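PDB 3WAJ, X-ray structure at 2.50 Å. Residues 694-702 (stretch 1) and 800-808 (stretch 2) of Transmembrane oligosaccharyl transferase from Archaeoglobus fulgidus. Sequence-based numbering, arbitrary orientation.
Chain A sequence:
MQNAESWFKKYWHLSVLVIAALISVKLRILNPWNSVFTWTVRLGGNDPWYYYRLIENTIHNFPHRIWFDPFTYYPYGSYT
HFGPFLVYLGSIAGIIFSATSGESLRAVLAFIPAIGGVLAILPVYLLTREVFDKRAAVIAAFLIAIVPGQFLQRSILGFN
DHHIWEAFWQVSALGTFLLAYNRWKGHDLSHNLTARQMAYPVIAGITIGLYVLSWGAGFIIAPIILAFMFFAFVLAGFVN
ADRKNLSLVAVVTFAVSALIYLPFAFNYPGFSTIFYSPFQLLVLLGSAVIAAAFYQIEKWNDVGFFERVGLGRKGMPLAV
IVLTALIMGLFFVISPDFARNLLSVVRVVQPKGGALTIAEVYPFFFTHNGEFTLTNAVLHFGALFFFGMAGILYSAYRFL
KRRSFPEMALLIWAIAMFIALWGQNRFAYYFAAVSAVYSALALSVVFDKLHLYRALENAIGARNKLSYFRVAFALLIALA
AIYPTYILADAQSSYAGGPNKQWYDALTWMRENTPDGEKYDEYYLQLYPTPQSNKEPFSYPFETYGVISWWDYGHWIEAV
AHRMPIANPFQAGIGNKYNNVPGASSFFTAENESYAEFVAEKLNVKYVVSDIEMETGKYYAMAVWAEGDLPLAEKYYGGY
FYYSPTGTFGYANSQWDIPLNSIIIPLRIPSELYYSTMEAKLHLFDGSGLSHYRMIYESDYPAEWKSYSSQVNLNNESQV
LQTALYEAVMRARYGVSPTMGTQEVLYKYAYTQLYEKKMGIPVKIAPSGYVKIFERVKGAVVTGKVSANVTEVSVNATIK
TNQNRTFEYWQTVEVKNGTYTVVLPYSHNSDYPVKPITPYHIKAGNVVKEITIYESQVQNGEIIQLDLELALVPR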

# COMPACT_ATOMS: atom_id res chain seq x y z
N ARG A 694 -7.44 16.19 -23.66
CA ARG A 694 -7.30 15.41 -24.89
C ARG A 694 -6.54 14.14 -24.52
O ARG A 694 -5.71 14.16 -23.61
CB ARG A 694 -6.53 16.19 -25.98
CG ARG A 694 -5.19 16.79 -25.52
CD ARG A 694 -4.44 17.41 -26.67
NE ARG A 694 -3.14 17.98 -26.31
CZ ARG A 694 -2.37 18.67 -27.14
NH1 ARG A 694 -2.75 18.88 -28.39
NH2 ARG A 694 -1.21 19.15 -26.73
N MET A 695 -6.83 13.04 -25.20
CA MET A 695 -6.05 11.83 -24.96
C MET A 695 -4.72 11.99 -25.69
O MET A 695 -4.68 12.56 -26.78
CB MET A 695 -6.82 10.61 -25.46
CG MET A 695 -6.07 9.28 -25.36
SD MET A 695 -7.23 7.93 -25.51
CE MET A 695 -6.15 6.77 -26.22
N ILE A 696 -3.63 11.53 -25.08
CA ILE A 696 -2.34 11.62 -25.75
C ILE A 696 -1.67 10.27 -25.93
O ILE A 696 -0.76 10.13 -26.76
CB ILE A 696 -1.38 12.58 -25.03
CG1 ILE A 696 -1.12 12.11 -23.60
CG2 ILE A 696 -1.92 13.99 -25.05
CD1 ILE A 696 -0.18 13.03 -22.82
N TYR A 697 -2.14 9.28 -25.17
CA TYR A 697 -1.58 7.93 -25.16
C TYR A 697 -2.53 6.94 -24.47
O TYR A 697 -3.17 7.29 -23.48
CB TYR A 697 -0.23 7.94 -24.42
CG TYR A 697 0.43 6.59 -24.21
CD1 TYR A 697 0.05 5.74 -23.17
CD2 TYR A 697 1.49 6.17 -25.03
CE1 TYR A 697 0.69 4.51 -22.96
CE2 TYR A 697 2.13 4.95 -24.82
CZ TYR A 697 1.72 4.13 -23.79
OH TYR A 697 2.34 2.92 -23.59
N GLU A 698 -2.62 5.72 -24.99
CA GLU A 698 -3.22 4.61 -24.22
C GLU A 698 -2.36 3.36 -24.36
O GLU A 698 -1.63 3.19 -25.34
CB GLU A 698 -4.66 4.31 -24.65
CG GLU A 698 -4.80 3.63 -26.03
CD GLU A 698 -6.24 3.18 -26.34
OE1 GLU A 698 -7.06 3.06 -25.39
OE2 GLU A 698 -6.56 2.94 -27.52
N SER A 699 -2.44 2.48 -23.37
CA SER A 699 -1.72 1.21 -23.39
C SER A 699 -2.51 0.19 -24.18
O SER A 699 -3.60 0.46 -24.68
CB SER A 699 -1.59 0.67 -21.99
OG SER A 699 -2.87 0.39 -21.44
N ASP A 700 -1.94 -1.01 -24.24
CA ASP A 700 -2.61 -2.18 -24.76
C ASP A 700 -3.89 -2.52 -23.96
O ASP A 700 -4.12 -1.97 -22.87
CB ASP A 700 -1.64 -3.35 -24.72
CG ASP A 700 -1.89 -4.35 -25.82
OD1 ASP A 700 -2.98 -4.29 -26.44
OD2 ASP A 700 -1.00 -5.20 -26.05
N TYR A 701 -4.70 -3.42 -24.51
CA TYR A 701 -5.98 -3.82 -23.91
C TYR A 701 -5.79 -4.60 -22.62
O TYR A 701 -4.70 -5.14 -22.37
CB TYR A 701 -6.76 -4.71 -24.90
CG TYR A 701 -7.27 -3.97 -26.11
CD1 TYR A 701 -8.39 -3.16 -26.02
CD2 TYR A 701 -6.64 -4.09 -27.35
CE1 TYR A 701 -8.88 -2.48 -27.11
CE2 TYR A 701 -7.12 -3.40 -28.47
CZ TYR A 701 -8.24 -2.60 -28.33
OH TYR A 701 -8.74 -1.91 -29.41
N PRO A 702 -6.84 -4.68 -21.78
CA PRO A 702 -6.81 -5.71 -20.73
C PRO A 702 -6.56 -7.09 -21.36
O PRO A 702 -7.03 -7.34 -22.48
CB PRO A 702 -8.21 -5.66 -20.10
CG PRO A 702 -9.00 -4.61 -20.89
CD PRO A 702 -7.99 -3.76 -21.62
N LYS A 800 -7.59 8.77 -33.50
CA LYS A 800 -6.93 7.46 -33.55
C LYS A 800 -5.83 7.33 -32.50
O LYS A 800 -4.93 8.17 -32.41
CB LYS A 800 -6.34 7.20 -34.94
CG LYS A 800 -5.88 5.76 -35.18
CD LYS A 800 -5.24 5.63 -36.57
CE LYS A 800 -4.72 4.23 -36.85
NZ LYS A 800 -3.73 4.20 -37.98
N THR A 801 -5.89 6.26 -31.71
CA THR A 801 -4.93 6.06 -30.63
C THR A 801 -3.72 5.29 -31.14
O THR A 801 -3.79 4.66 -32.20
CB THR A 801 -5.56 5.30 -29.45
OG1 THR A 801 -5.49 3.89 -29.70
CG2 THR A 801 -7.03 5.71 -29.29
N ASN A 802 -2.64 5.31 -30.38
CA ASN A 802 -1.44 4.55 -30.72
C ASN A 802 -1.65 3.04 -30.71
O ASN A 802 -0.71 2.28 -30.91
CB ASN A 802 -0.31 4.90 -29.76
CG ASN A 802 -0.75 4.83 -28.31
OD1 ASN A 802 -1.76 5.45 -27.93
ND2 ASN A 802 -0.03 4.06 -27.51
N GLN A 803 -2.88 2.59 -30.44
CA GLN A 803 -3.23 1.18 -30.52
C GLN A 803 -4.06 0.96 -31.77
O GLN A 803 -4.66 -0.11 -31.93
CB GLN A 803 -4.05 0.74 -29.31
CG GLN A 803 -3.34 0.95 -27.98
CD GLN A 803 -2.05 0.18 -27.88
OE1 GLN A 803 -1.86 -0.83 -28.57
NE2 GLN A 803 -1.15 0.64 -27.02
N ASN A 804 -4.10 1.97 -32.63
CA ASN A 804 -4.88 1.94 -33.86
C ASN A 804 -6.34 1.61 -33.57
O ASN A 804 -6.94 0.75 -34.22
CB ASN A 804 -4.26 0.99 -34.89
CG ASN A 804 -2.83 1.40 -35.29
OD1 ASN A 804 -2.50 2.59 -35.34
ND2 ASN A 804 -1.98 0.41 -35.56
N ARG A 805 -6.88 2.31 -32.58
CA ARG A 805 -8.30 2.26 -32.23
C ARG A 805 -8.87 3.64 -32.49
O ARG A 805 -8.19 4.65 -32.27
CB ARG A 805 -8.48 1.89 -30.76
CG ARG A 805 -9.90 2.06 -30.23
CD ARG A 805 -10.00 1.57 -28.79
NE ARG A 805 -9.31 2.45 -27.85
CZ ARG A 805 -9.88 3.48 -27.23
NH1 ARG A 805 -11.16 3.75 -27.44
NH2 ARG A 805 -9.18 4.24 -26.39
N THR A 806 -10.11 3.70 -32.96
CA THR A 806 -10.76 4.99 -33.19
C THR A 806 -11.98 5.22 -32.29
O THR A 806 -12.58 4.27 -31.78
CB THR A 806 -11.16 5.18 -34.66
OG1 THR A 806 -12.13 4.19 -35.03
CG2 THR A 806 -9.94 5.07 -35.56
N PHE A 807 -12.32 6.49 -32.09
CA PHE A 807 -13.54 6.86 -31.40
C PHE A 807 -13.86 8.26 -31.87
O PHE A 807 -12.99 8.93 -32.44
CB PHE A 807 -13.37 6.83 -29.86
CG PHE A 807 -12.29 7.76 -29.34
CD1 PHE A 807 -11.03 7.26 -29.03
CD2 PHE A 807 -12.54 9.12 -29.15
CE1 PHE A 807 -10.02 8.10 -28.54
CE2 PHE A 807 -11.53 9.97 -28.66
CZ PHE A 807 -10.27 9.45 -28.36
N GLU A 808 -15.10 8.70 -31.65
CA GLU A 808 -15.49 10.03 -32.08
C GLU A 808 -15.40 11.03 -30.93
O GLU A 808 -15.92 10.77 -29.83
CB GLU A 808 -16.92 10.01 -32.65
CG GLU A 808 -17.02 9.33 -34.00
CD GLU A 808 -16.16 10.01 -35.06
OE1 GLU A 808 -16.28 11.24 -35.25
OE2 GLU A 808 -15.34 9.29 -35.68

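Every hydrogen bond between these two stretches ends on one residue, E698. Its backbone and its carboxylate are both used, and the partners on stretch 2 are all side chains.

The backbone of E698 is read by two amides. E698 N donates to N802 OD1 at 3.1 Å, and N802 ND2 donates back to E698 O at 2.8 Å. An asparagine suits this place because its amide carries a donor and an acceptor side by side, matching the N-H and C=O of one residue. E698 O also accepts from Q803 NE2 at 3.1 Å, almost in line. The aliphatic parts of the two side chains touch, with Q803 CG 3.6 Å from E698 CG.

The carboxylate of E698 is buried, so its charge needs compensation. R805 supplies it in a salt bridge. R805 NH2 donates to E698 OE1 at 2.6 Å, and R805 NE donates to E698 OE2 at 2.8 Å. The carboxylate meets the guanidinium at its edge, near its plane. T801 OG1 adds a donor to E698 OE2 at 2.6 Å. T801 OG1 also accepts from Q803 N at 3.0 Å, inside the type I turn from T801 to N804. That turn places T801, N802 and Q803 around the glutamate.

Less polar contacts flank this center. M695 is buried and extended, with chi1, chi2 and chi3 all t. M695 CE lies 3.4 Å from T801 CG2, and M695 SD lies 4.1 Å from F807 CE1, oblique to the ring. Threonine gives E698 a hydroxyl and M695 a methyl; unbranched, flexible methionine reaches T801 and F807. Y697 points its CA-to-CB bond away, yet its ring comes back to N802: N802 ND2 sits over one face, 3.6 Å from Y697 CE2. Y701 packs its OH 3.8 Å from R805 CD. Together the stretches bury 479 Å².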